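Local coordinates for leucyl-tRNA synthetase subunit alpha (Aquifex aeolicus, PDB 3O0A), which attaches leucine to its tRNA and, through its CP1 hydrolytic domain, probably hydrolyses wrongly charged tRNA, at residues Thr44-Gly52 with Ser194-Trp204; Arg98-Leu109 with Pro123-Leu131. All blocks are in the same frame, centred on the assembly; numbering follows the deposited sequence.

In the fold
Both interactions lie in the CP1 hydrolytic domain, on opposite sides of the centre of the chain. Interaction 1 seats the loop 44-52, which follows strand 37-44, against helix 194-207. Interaction 2 lies within the long excursion that interaction 1 closes, and joins strands 106-114 and 121-127 together with the turns at their ends. Their centres are 24 Å apart and their nearest atoms about 10 Å, so they do not touch. The TTRPDT sequence of 44-49 corresponds to the threonine-rich peptide that lines the editing pocket in related synthetases, so interaction 1 is probably the nearer to that site; interaction 2 belongs to the mixed sheet of the domain.

Interaction 1: residues Thr44-Gly52 with Ser194-Trp204; sequences TTRPDTVFG and SETAKRKITEW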
loop_
_atom_site.group_PDB
_atom_site.type_symbol
_atom_site.label_atom_id
_atom_site.label_comp_id
_atom_site.label_asym_id
_atom_site.label_seq_id
_atom_site.Cartn_x
_atom_site.Cartn_y
_atom_site.Cartn_z
ATOM N N THR A 44 -0.427 9.770 -0.116
ATOM C CA THR A 44 -1.569 9.690 0.802
ATOM C C THR A 44 -1.932 11.044 1.384
ATOM O O THR A 44 -1.053 11.829 1.702
ATOM C CB THR A 44 -1.322 8.680 1.976
ATOM O OG1 THR A 44 -2.477 8.641 2.828
ATOM C CG2 THR A 44 -0.090 9.048 2.800
ATOM N N THR A 45 -3.230 11.310 1.531
ATOM C CA THR A 45 -3.684 12.490 2.269
ATOM C C THR A 45 -3.892 12.133 3.742
ATOM O O THR A 45 -4.337 12.967 4.533
ATOM C CB THR A 45 -4.990 13.078 1.685
ATOM O OG1 THR A 45 -6.034 12.097 1.760
ATOM C CG2 THR A 45 -4.777 13.481 0.231
ATOM N N ARG A 46 -3.563 10.888 4.089
ATOM C CA ARG A 46 -3.727 10.380 5.453
ATOM C C ARG A 46 -2.434 9.793 6.047
ATOM O O ARG A 46 -2.411 8.637 6.483
ATOM C CB ARG A 46 -4.865 9.354 5.509
ATOM C CG ARG A 46 -6.284 9.935 5.275
ATOM C CD ARG A 46 -6.664 11.036 6.263
ATOM N NE ARG A 46 -6.599 10.621 7.666
ATOM C CZ ARG A 46 -7.556 9.960 8.317
ATOM N NH1 ARG A 46 -8.685 9.601 7.704
ATOM N NH2 ARG A 46 -7.385 9.655 9.599
ATOM N N PRO A 47 -1.356 10.598 6.095
ATOM C CA PRO A 47 -0.116 10.049 6.640
ATOM C C PRO A 47 -0.230 9.727 8.139
ATOM O O PRO A 47 0.563 8.940 8.657
ATOM C CB PRO A 47 0.894 11.165 6.365
ATOM C CG PRO A 47 0.074 12.419 6.387
ATOM C CD PRO A 47 -1.200 12.013 5.711
ATOM N N ASP A 48 -1.220 10.324 8.814
ATOM C CA ASP A 48 -1.526 10.010 10.210
ATOM C C ASP A 48 -1.919 8.543 10.430
ATOM O O ASP A 48 -1.870 8.056 11.558
ATOM C CB ASP A 48 -2.619 10.947 10.777
ATOM C CG ASP A 48 -3.909 10.947 9.944
ATOM O OD1 ASP A 48 -3.867 10.812 8.700
ATOM O OD2 ASP A 48 -4.984 11.117 10.543
ATOM N N THR A 49 -2.278 7.849 9.347
ATOM C CA THR A 49 -2.734 6.455 9.405
ATOM C C THR A 49 -1.676 5.434 8.950
ATOM O O THR A 49 -1.975 4.234 8.827
ATOM C CB THR A 49 -4.027 6.240 8.578
ATOM O OG1 THR A 49 -3.757 6.379 7.176
ATOM C CG2 THR A 49 -5.121 7.236 9.008
ATOM N N VAL A 50 -0.448 5.898 8.715
ATOM C CA VAL A 50 0.578 5.043 8.093
ATOM C C VAL A 50 0.862 3.767 8.913
ATOM O O VAL A 50 1.146 2.705 8.352
ATOM C CB VAL A 50 1.885 5.833 7.786
ATOM C CG1 VAL A 50 2.583 6.252 9.075
ATOM C CG2 VAL A 50 2.845 4.991 6.868
ATOM N N PHE A 51 0.769 3.865 10.241
ATOM C CA PHE A 51 1.019 2.683 11.069
ATOM C C PHE A 51 -0.078 1.636 10.889
ATOM O O PHE A 51 0.097 0.477 11.268
ATOM C CB PHE A 51 1.173 3.057 12.545
ATOM C CG PHE A 51 2.472 3.755 12.862
ATOM C CD1 PHE A 51 2.615 5.123 12.644
ATOM C CD2 PHE A 51 3.551 3.038 13.400
ATOM C CE1 PHE A 51 3.822 5.785 12.943
ATOM C CE2 PHE A 51 4.762 3.686 13.716
ATOM C CZ PHE A 51 4.902 5.066 13.480
ATOM N N GLY A 52 -1.200 2.051 10.303
ATOM C CA GLY A 52 -2.353 1.171 10.112
ATOM C C GLY A 52 -2.400 0.528 8.745
ATOM O O GLY A 52 -3.357 -0.175 8.425
ATOM N N SER A 194 -4.904 13.266 15.548
ATOM C CA SER A 194 -4.559 12.764 14.222
ATOM C C SER A 194 -4.137 13.868 13.255
ATOM O O SER A 194 -3.251 13.652 12.427
ATOM C CB SER A 194 -5.680 11.885 13.651
ATOM O OG SER A 194 -6.953 12.518 13.715
ATOM N N GLU A 195 -4.724 15.061 13.373
ATOM C CA GLU A 195 -4.306 16.176 12.508
ATOM C C GLU A 195 -2.851 16.584 12.762
ATOM O O GLU A 195 -2.073 16.743 11.816
ATOM C CB GLU A 195 -5.259 17.381 12.597
ATOM C CG GLU A 195 -6.670 17.122 12.065
ATOM C CD GLU A 195 -6.692 16.575 10.639
ATOM O OE1 GLU A 195 -6.128 17.227 9.729
ATOM O OE2 GLU A 195 -7.275 15.489 10.430
ATOM N N THR A 196 -2.482 16.709 14.036
ATOM C CA THR A 196 -1.091 16.975 14.426
ATOM C C THR A 196 -0.153 15.867 13.936
ATOM O O THR A 196 0.959 16.136 13.459
ATOM C CB THR A 196 -0.963 17.132 15.949
ATOM O OG1 THR A 196 -1.809 18.203 16.390
ATOM C CG2 THR A 196 0.488 17.440 16.347
ATOM N N ALA A 197 -0.620 14.625 14.049
ATOM C CA ALA A 197 0.158 13.457 13.636
ATOM C C ALA A 197 0.471 13.459 12.142
ATOM O O ALA A 197 1.506 12.944 11.734
ATOM C CB ALA A 197 -0.570 12.174 14.012
ATOM N N LYS A 198 -0.416 14.024 11.322
ATOM C CA LYS A 198 -0.121 14.136 9.888
ATOM C C LYS A 198 1.218 14.835 9.676
ATOM O O LYS A 198 2.082 14.324 8.970
ATOM C CB LYS A 198 -1.235 14.879 9.141
ATOM C CG LYS A 198 -2.484 14.063 8.929
ATOM C CD LYS A 198 -3.569 14.901 8.262
ATOM C CE LYS A 198 -4.899 14.151 8.228
ATOM N NZ LYS A 198 -5.984 15.067 7.762
ATOM N N ARG A 199 1.391 15.992 10.311
ATOM C CA ARG A 199 2.629 16.757 10.206
ATOM C C ARG A 199 3.824 16.049 10.838
ATOM O O ARG A 199 4.899 15.978 10.238
ATOM C CB ARG A 199 2.439 18.128 10.857
ATOM C CG ARG A 199 3.663 19.015 10.859
ATOM C CD ARG A 199 3.271 20.479 11.075
ATOM N NE ARG A 199 2.944 20.810 12.461
ATOM C CZ ARG A 199 1.723 20.811 12.996
ATOM N NH1 ARG A 199 0.654 20.462 12.285
ATOM N NH2 ARG A 199 1.571 21.154 14.267
ATOM N N LYS A 200 3.639 15.567 12.062
ATOM C CA LYS A 200 4.754 14.993 12.826
ATOM C C LYS A 200 5.275 13.737 12.137
ATOM O O LYS A 200 6.491 13.553 12.016
ATOM C CB LYS A 200 4.351 14.692 14.280
ATOM C CG LYS A 200 3.959 15.912 15.123
ATOM C CD LYS A 200 5.095 16.900 15.257
ATOM C CE LYS A 200 4.658 18.082 16.121
ATOM N NZ LYS A 200 5.801 18.958 16.377
ATOM N N ILE A 201 4.365 12.881 11.673
ATOM C CA ILE A 201 4.759 11.658 10.959
ATOM C C ILE A 201 5.431 11.979 9.621
ATOM O O ILE A 201 6.467 11.392 9.271
ATOM C CB ILE A 201 3.573 10.669 10.784
ATOM C CG1 ILE A 201 3.221 10.075 12.158
ATOM C CG2 ILE A 201 3.914 9.582 9.729
ATOM C CD1 ILE A 201 1.902 9.328 12.232
ATOM N N THR A 202 4.863 12.932 8.894
ATOM C CA THR A 202 5.418 13.308 7.602
ATOM C C THR A 202 6.835 13.874 7.773
ATOM O O THR A 202 7.736 13.505 7.018
ATOM C CB THR A 202 4.519 14.300 6.820
ATOM O OG1 THR A 202 3.213 13.743 6.640
ATOM C CG2 THR A 202 5.095 14.537 5.440
ATOM N N GLU A 203 7.038 14.744 8.760
ATOM C CA GLU A 203 8.386 15.300 8.990
ATOM C C GLU A 203 9.405 14.230 9.372
ATOM O O GLU A 203 10.558 14.286 8.938
ATOM C CB GLU A 203 8.398 16.412 10.044
ATOM C CG GLU A 203 9.822 16.776 10.548
ATOM C CD GLU A 203 10.706 17.523 9.531
ATOM O OE1 GLU A 203 10.919 17.027 8.391
ATOM O OE2 GLU A 203 11.212 18.611 9.897
ATOM N N TRP A 204 8.979 13.277 10.198
ATOM C CA TRP A 204 9.841 12.174 10.630
ATOM C C TRP A 204 10.277 11.323 9.439
ATOM O O TRP A 204 11.454 11.016 9.271
ATOM C CB TRP A 204 9.089 11.325 11.652
ATOM C CG TRP A 204 9.794 10.107 12.184
ATOM C CD1 TRP A 204 10.985 10.051 12.870
ATOM C CD2 TRP A 204 9.295 8.775 12.136
ATOM N NE1 TRP A 204 11.266 8.744 13.222
ATOM C CE2 TRP A 204 10.238 7.945 12.787
ATOM C CE3 TRP A 204 8.141 8.194 11.592
ATOM C CZ2 TRP A 204 10.056 6.571 12.912
ATOM C CZ3 TRP A 204 7.968 6.818 11.715
ATOM C CH2 TRP A 204 8.917 6.031 12.380
HETATM O O HOH W 1 -7.281 12.797 11.036
#
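D48 presses its side chain into the first turn of helix 194-207, its CB lying 3.2 Å from S194 O and near A197 CB. No direct hydrogen bond crosses between 44-52 and 194-204; the polar part works through bonds inside each segment and one water. R46 grips D48 side-on in the plane of the guanidinium, NE to OD1 at 2.9 Å and NH2 to OD2 at 3.0 Å, which fixes the rotation of the carboxylate. With chi1 at 55°, D48 CG sits between its backbone N and carbonyl carbon, and the carboxylate runs alongside K198, whose CE comes 3.5 Å from OD1. The extended K198 chain carries its ammonium past D48 to E195, NZ meeting OE1 at 2.9 Å. R46 and K198 thus lie close together, yet each has its own acid, and the pair of carboxylates probably offsets the two positive charges. A water donates to D48 OD2 and E195 OE2 and accepts from S194 OG, a hydroxyl also bonded to the backbone N of G181.

Packing continues along the helix. P47 brings CG to 3.4 Å from T202 OG1, while that hydroxyl bonds back to K198 O from the face of the carbonyl plane opposite T202 N. V50 and I201 run antiparallel past one another, CG1 to CG2 at 3.6 Å. I201 CD1 then meets the edge of the F51 ring, and F51 CZ comes within 3.9 Å of W204 CZ3, the two side chains lying roughly perpendicular.

Strand 6-13 flanks P47, V50 and T202, strand 138-141 meets T49 and V50, and V164 of strand 164-165 covers R46, wedging this 3-10 turn between the helix and the strands.

Interaction 2: residues Arg98-Leu109 with Pro123-Leu131; sequences RTMEEDKEGVFL and PVWSANYVL
V107 and S126 form a hydrogen-bonded pair of the antiparallel beta hairpin, strand 106-114 against strand 121-127, with V107 N to S126 O and S126 N to V107 O both 2.9 Å. G106 and A127 face each other in the next non-hydrogen-bonded pair, where a CB on G106 would run into S126 O. F108 and W125 make the other such pair. There F108 CB stands over the centre of the six-membered ring of W125, a CH-pi contact with CB 3.8 Å from the ring centroid. Y156 meets W125 from helix 147-156. Replacing W125 with an alanine would probably leave F108 CB without the ring face it rests on and open a gap beside Y156.

Beyond the strands, N128 ties the turn 127-130 to E105. Its backbone N gives a bond of 2.9 Å to E105 O, almost in line with that carbonyl. Its side chain, with CG between the backbone N and the carbonyl carbon (chi1 62°), folds back so that OD1 takes E105 N at 3.1 Å, from above the amide plane. R98 holds the other end of the residue: NE at 3.0 Å and NH2 at 3.2 Å both donate to N128 O, NE on a lone pair in the carbonyl plane. L131 CD2 lies over one face of the guanidinium, and R98 NH1 pairs with E61. K104 bends at its last torsion (-83°) to bring NZ over Y129, 3.4 Å from the ring centroid in a cation-pi contact; V130 CG2 covers the other face, and Y129 OH reaches D149.

This is an edge hairpin of the mixed sheet, with strand 106-114 outermost and strand 121-127 next to the parallel strand 55-58; the type I turn 127-130 follows it, where the chain leaves the sheet.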
loop_
_atom_site.group_PDB
_atom_site.type_symbol
_atom_site.label_atom_id
_atom_site.label_comp_id
_atom_site.label_asym_id
_atom_site.label_seq_id
_atom_site.Cartn_x
_atom_site.Cartn_y
_atom_site.Cartn_z
ATOM N N ARG A 98 -14.773 -0.061 -13.034
ATOM C CA ARG A 98 -13.723 -0.431 -12.082
ATOM C C ARG A 98 -13.971 0.090 -10.672
ATOM O O ARG A 98 -13.262 -0.303 -9.721
ATOM C CB ARG A 98 -12.357 0.067 -12.578
ATOM C CG ARG A 98 -11.824 -0.766 -13.742
ATOM C CD ARG A 98 -10.552 -0.205 -14.300
ATOM N NE ARG A 98 -9.627 0.108 -13.206
ATOM C CZ ARG A 98 -8.354 0.443 -13.359
ATOM N NH1 ARG A 98 -7.815 0.493 -14.574
ATOM N NH2 ARG A 98 -7.625 0.741 -12.282
ATOM N N THR A 99 -14.924 1.011 -10.561
ATOM C CA THR A 99 -15.176 1.747 -9.319
ATOM C C THR A 99 -16.632 1.649 -8.854
ATOM O O THR A 99 -16.945 1.988 -7.710
ATOM C CB THR A 99 -14.815 3.238 -9.462
ATOM O OG1 THR A 99 -15.609 3.806 -10.503
ATOM C CG2 THR A 99 -13.329 3.421 -9.799
ATOM N N MET A 100 -17.531 1.234 -9.744
ATOM C CA MET A 100 -18.900 0.918 -9.313
ATOM C C MET A 100 -18.838 -0.414 -8.589
ATOM O O MET A 100 -19.085 -1.474 -9.161
ATOM C CB MET A 100 -19.917 0.929 -10.460
ATOM C CG MET A 100 -20.677 2.244 -10.545
ATOM S SD MET A 100 -21.855 2.355 -11.886
ATOM C CE MET A 100 -23.331 1.722 -11.088
ATOM N N GLU A 101 -18.494 -0.305 -7.310
ATOM C CA GLU A 101 -17.997 -1.393 -6.473
ATOM C C GLU A 101 -19.108 -2.233 -5.842
ATOM O O GLU A 101 -19.617 -1.896 -4.772
ATOM C CB GLU A 101 -17.148 -0.783 -5.354
ATOM C CG GLU A 101 -17.705 0.555 -4.854
ATOM C CD GLU A 101 -17.350 0.851 -3.415
ATOM O OE1 GLU A 101 -16.161 1.092 -3.136
ATOM O OE2 GLU A 101 -18.272 0.859 -2.570
ATOM N N GLU A 102 -19.473 -3.325 -6.503
ATOM C CA GLU A 102 -20.339 -4.322 -5.889
ATOM C C GLU A 102 -19.591 -5.654 -5.776
ATOM O O GLU A 102 -20.163 -6.672 -5.373
ATOM C CB GLU A 102 -21.650 -4.465 -6.675
ATOM C CG GLU A 102 -22.887 -4.697 -5.800
ATOM C CD GLU A 102 -23.440 -3.421 -5.164
ATOM O OE1 GLU A 102 -22.680 -2.446 -4.967
ATOM O OE2 GLU A 102 -24.650 -3.399 -4.848
ATOM N N ASP A 103 -18.304 -5.621 -6.126
ATOM C CA ASP A 103 -17.386 -6.756 -5.996
ATOM C C ASP A 103 -15.999 -6.353 -6.465
ATOM O O ASP A 103 -15.509 -6.864 -7.468
ATOM C CB ASP A 103 -17.844 -7.972 -6.810
ATOM C CG ASP A 103 -18.436 -9.064 -5.946
ATOM O OD1 ASP A 103 -17.718 -9.594 -5.069
ATOM O OD2 ASP A 103 -19.617 -9.398 -6.158
ATOM N N LYS A 104 -15.387 -5.415 -5.759
ATOM C CA LYS A 104 -13.949 -5.143 -5.891
ATOM C C LYS A 104 -13.183 -6.387 -6.328
ATOM O O LYS A 104 -13.513 -7.499 -5.910
ATOM C CB LYS A 104 -13.407 -4.673 -4.553
ATOM C CG LYS A 104 -14.123 -3.461 -4.029
ATOM C CD LYS A 104 -13.475 -2.939 -2.788
ATOM C CE LYS A 104 -13.841 -1.485 -2.616
ATOM N NZ LYS A 104 -12.937 -0.641 -3.436
ATOM N N GLU A 105 -12.169 -6.198 -7.170
ATOM C CA GLU A 105 -11.381 -7.316 -7.679
ATOM C C GLU A 105 -9.904 -6.983 -7.578
ATOM O O GLU A 105 -9.492 -5.872 -7.910
ATOM C CB GLU A 105 -11.730 -7.660 -9.136
ATOM C CG GLU A 105 -11.107 -9.006 -9.588
ATOM C CD GLU A 105 -11.353 -9.373 -11.052
ATOM O OE1 GLU A 105 -12.205 -8.735 -11.712
ATOM O OE2 GLU A 105 -10.691 -10.329 -11.538
ATOM N N GLY A 106 -9.127 -7.952 -7.114
ATOM C CA GLY A 106 -7.679 -7.802 -7.080
ATOM C C GLY A 106 -6.923 -9.115 -7.068
ATOM O O GLY A 106 -7.509 -10.202 -7.032
ATOM N N VAL A 107 -5.603 -9.001 -7.080
ATOM C CA VAL A 107 -4.717 -10.154 -7.161
ATOM C C VAL A 107 -3.475 -9.886 -6.319
ATOM O O VAL A 107 -3.000 -8.743 -6.250
ATOM C CB VAL A 107 -4.308 -10.478 -8.623
ATOM C CG1 VAL A 107 -5.504 -10.993 -9.427
ATOM C CG2 VAL A 107 -3.648 -9.279 -9.319
ATOM N N PHE A 108 -2.978 -10.923 -5.658
ATOM C CA PHE A 108 -1.789 -10.783 -4.799
ATOM C C PHE A 108 -0.554 -10.919 -5.680
ATOM O O PHE A 108 -0.474 -11.850 -6.490
ATOM C CB PHE A 108 -1.824 -11.858 -3.710
ATOM C CG PHE A 108 -0.593 -11.931 -2.833
ATOM C CD1 PHE A 108 0.019 -10.783 -2.327
ATOM C CD2 PHE A 108 -0.076 -13.183 -2.484
ATOM C CE1 PHE A 108 1.150 -10.886 -1.508
ATOM C CE2 PHE A 108 1.038 -13.308 -1.664
ATOM C CZ PHE A 108 1.660 -12.154 -1.164
ATOM N N LEU A 109 0.391 -9.991 -5.525
ATOM C CA LEU A 109 1.623 -10.003 -6.322
ATOM C C LEU A 109 2.740 -10.893 -5.762
ATOM O O LEU A 109 3.765 -11.095 -6.416
ATOM C CB LEU A 109 2.121 -8.565 -6.545
ATOM C CG LEU A 109 1.109 -7.596 -7.176
ATOM C CD1 LEU A 109 1.809 -6.241 -7.471
ATOM C CD2 LEU A 109 0.399 -8.163 -8.440
ATOM N N PRO A 123 1.449 -7.323 2.546
ATOM C CA PRO A 123 1.357 -7.856 1.183
ATOM C C PRO A 123 1.015 -6.805 0.128
ATOM O O PRO A 123 0.240 -5.878 0.390
ATOM C CB PRO A 123 0.238 -8.900 1.292
ATOM C CG PRO A 123 -0.611 -8.408 2.410
ATOM C CD PRO A 123 0.338 -7.803 3.393
ATOM N N VAL A 124 1.613 -6.954 -1.054
ATOM C CA VAL A 124 1.352 -6.066 -2.174
ATOM C C VAL A 124 0.403 -6.732 -3.164
ATOM O O VAL A 124 0.681 -7.829 -3.648
ATOM C CB VAL A 124 2.646 -5.643 -2.884
ATOM C CG1 VAL A 124 2.347 -4.557 -3.936
ATOM C CG2 VAL A 124 3.658 -5.127 -1.869
ATOM N N TRP A 125 -0.698 -6.034 -3.434
ATOM C CA TRP A 125 -1.768 -6.449 -4.338
ATOM C C TRP A 125 -1.906 -5.470 -5.509
ATOM O O TRP A 125 -1.357 -4.363 -5.482
ATOM C CB TRP A 125 -3.082 -6.469 -3.550
ATOM C CG TRP A 125 -3.203 -7.608 -2.618
ATOM C CD1 TRP A 125 -2.475 -7.839 -1.476
ATOM C CD2 TRP A 125 -4.121 -8.688 -2.737
ATOM N NE1 TRP A 125 -2.887 -9.015 -0.883
ATOM C CE2 TRP A 125 -3.893 -9.556 -1.639
ATOM C CE3 TRP A 125 -5.110 -9.017 -3.670
ATOM C CZ2 TRP A 125 -4.629 -10.725 -1.449
ATOM C CZ3 TRP A 125 -5.836 -10.192 -3.487
ATOM C CH2 TRP A 125 -5.588 -11.030 -2.389
ATOM N N SER A 126 -2.610 -5.892 -6.558
ATOM C CA SER A 126 -3.135 -4.956 -7.552
ATOM C C SER A 126 -4.649 -5.066 -7.489
ATOM O O SER A 126 -5.177 -6.148 -7.209
ATOM C CB SER A 126 -2.627 -5.280 -8.956
ATOM O OG SER A 126 -3.015 -4.296 -9.902
ATOM N N ALA A 127 -5.345 -3.952 -7.714
ATOM C CA ALA A 127 -6.823 -3.943 -7.632
ATOM C C ALA A 127 -7.498 -2.956 -8.574
ATOM O O ALA A 127 -6.897 -1.956 -8.961
ATOM C CB ALA A 127 -7.284 -3.717 -6.193
ATOM N N ASN A 128 -8.745 -3.255 -8.957
ATOM C CA ASN A 128 -9.478 -2.426 -9.923
ATOM C C ASN A 128 -9.824 -1.031 -9.413
ATOM O O ASN A 128 -9.848 -0.065 -10.189
ATOM C CB ASN A 128 -10.734 -3.134 -10.452
ATOM C CG ASN A 128 -11.753 -3.446 -9.365
ATOM O OD1 ASN A 128 -11.461 -3.371 -8.168
ATOM N ND2 ASN A 128 -12.966 -3.810 -9.790
ATOM N N TYR A 129 -10.054 -0.913 -8.106
ATOM C CA TYR A 129 -10.543 0.349 -7.531
ATOM C C TYR A 129 -9.471 1.442 -7.392
ATOM O O TYR A 129 -9.786 2.605 -7.110
ATOM C CB TYR A 129 -11.275 0.087 -6.201
ATOM C CG TYR A 129 -10.389 -0.183 -4.992
ATOM C CD1 TYR A 129 -9.868 -1.462 -4.742
ATOM C CD2 TYR A 129 -10.106 0.828 -4.074
ATOM C CE1 TYR A 129 -9.056 -1.714 -3.621
ATOM C CE2 TYR A 129 -9.291 0.586 -2.950
ATOM C CZ TYR A 129 -8.784 -0.678 -2.723
ATOM O OH TYR A 129 -7.998 -0.910 -1.610
ATOM N N VAL A 130 -8.213 1.064 -7.601
ATOM C CA VAL A 130 -7.109 1.983 -7.504
ATOM C C VAL A 130 -6.756 2.436 -8.913
ATOM O O VAL A 130 -6.396 1.625 -9.764
ATOM C CB VAL A 130 -5.903 1.323 -6.767
ATOM C CG1 VAL A 130 -4.670 2.213 -6.830
ATOM C CG2 VAL A 130 -6.287 1.051 -5.321
ATOM N N LEU A 131 -6.903 3.736 -9.155
ATOM C CA LEU A 131 -6.656 4.282 -10.484
ATOM C C LEU A 131 -5.214 4.744 -10.594
ATOM O O LEU A 131 -4.691 5.375 -9.679
ATOM C CB LEU A 131 -7.625 5.432 -10.789
ATOM C CG LEU A 131 -9.116 5.052 -10.820
ATOM C CD1 LEU A 131 -10.004 6.278 -11.098
ATOM C CD2 LEU A 131 -9.393 3.942 -11.837
#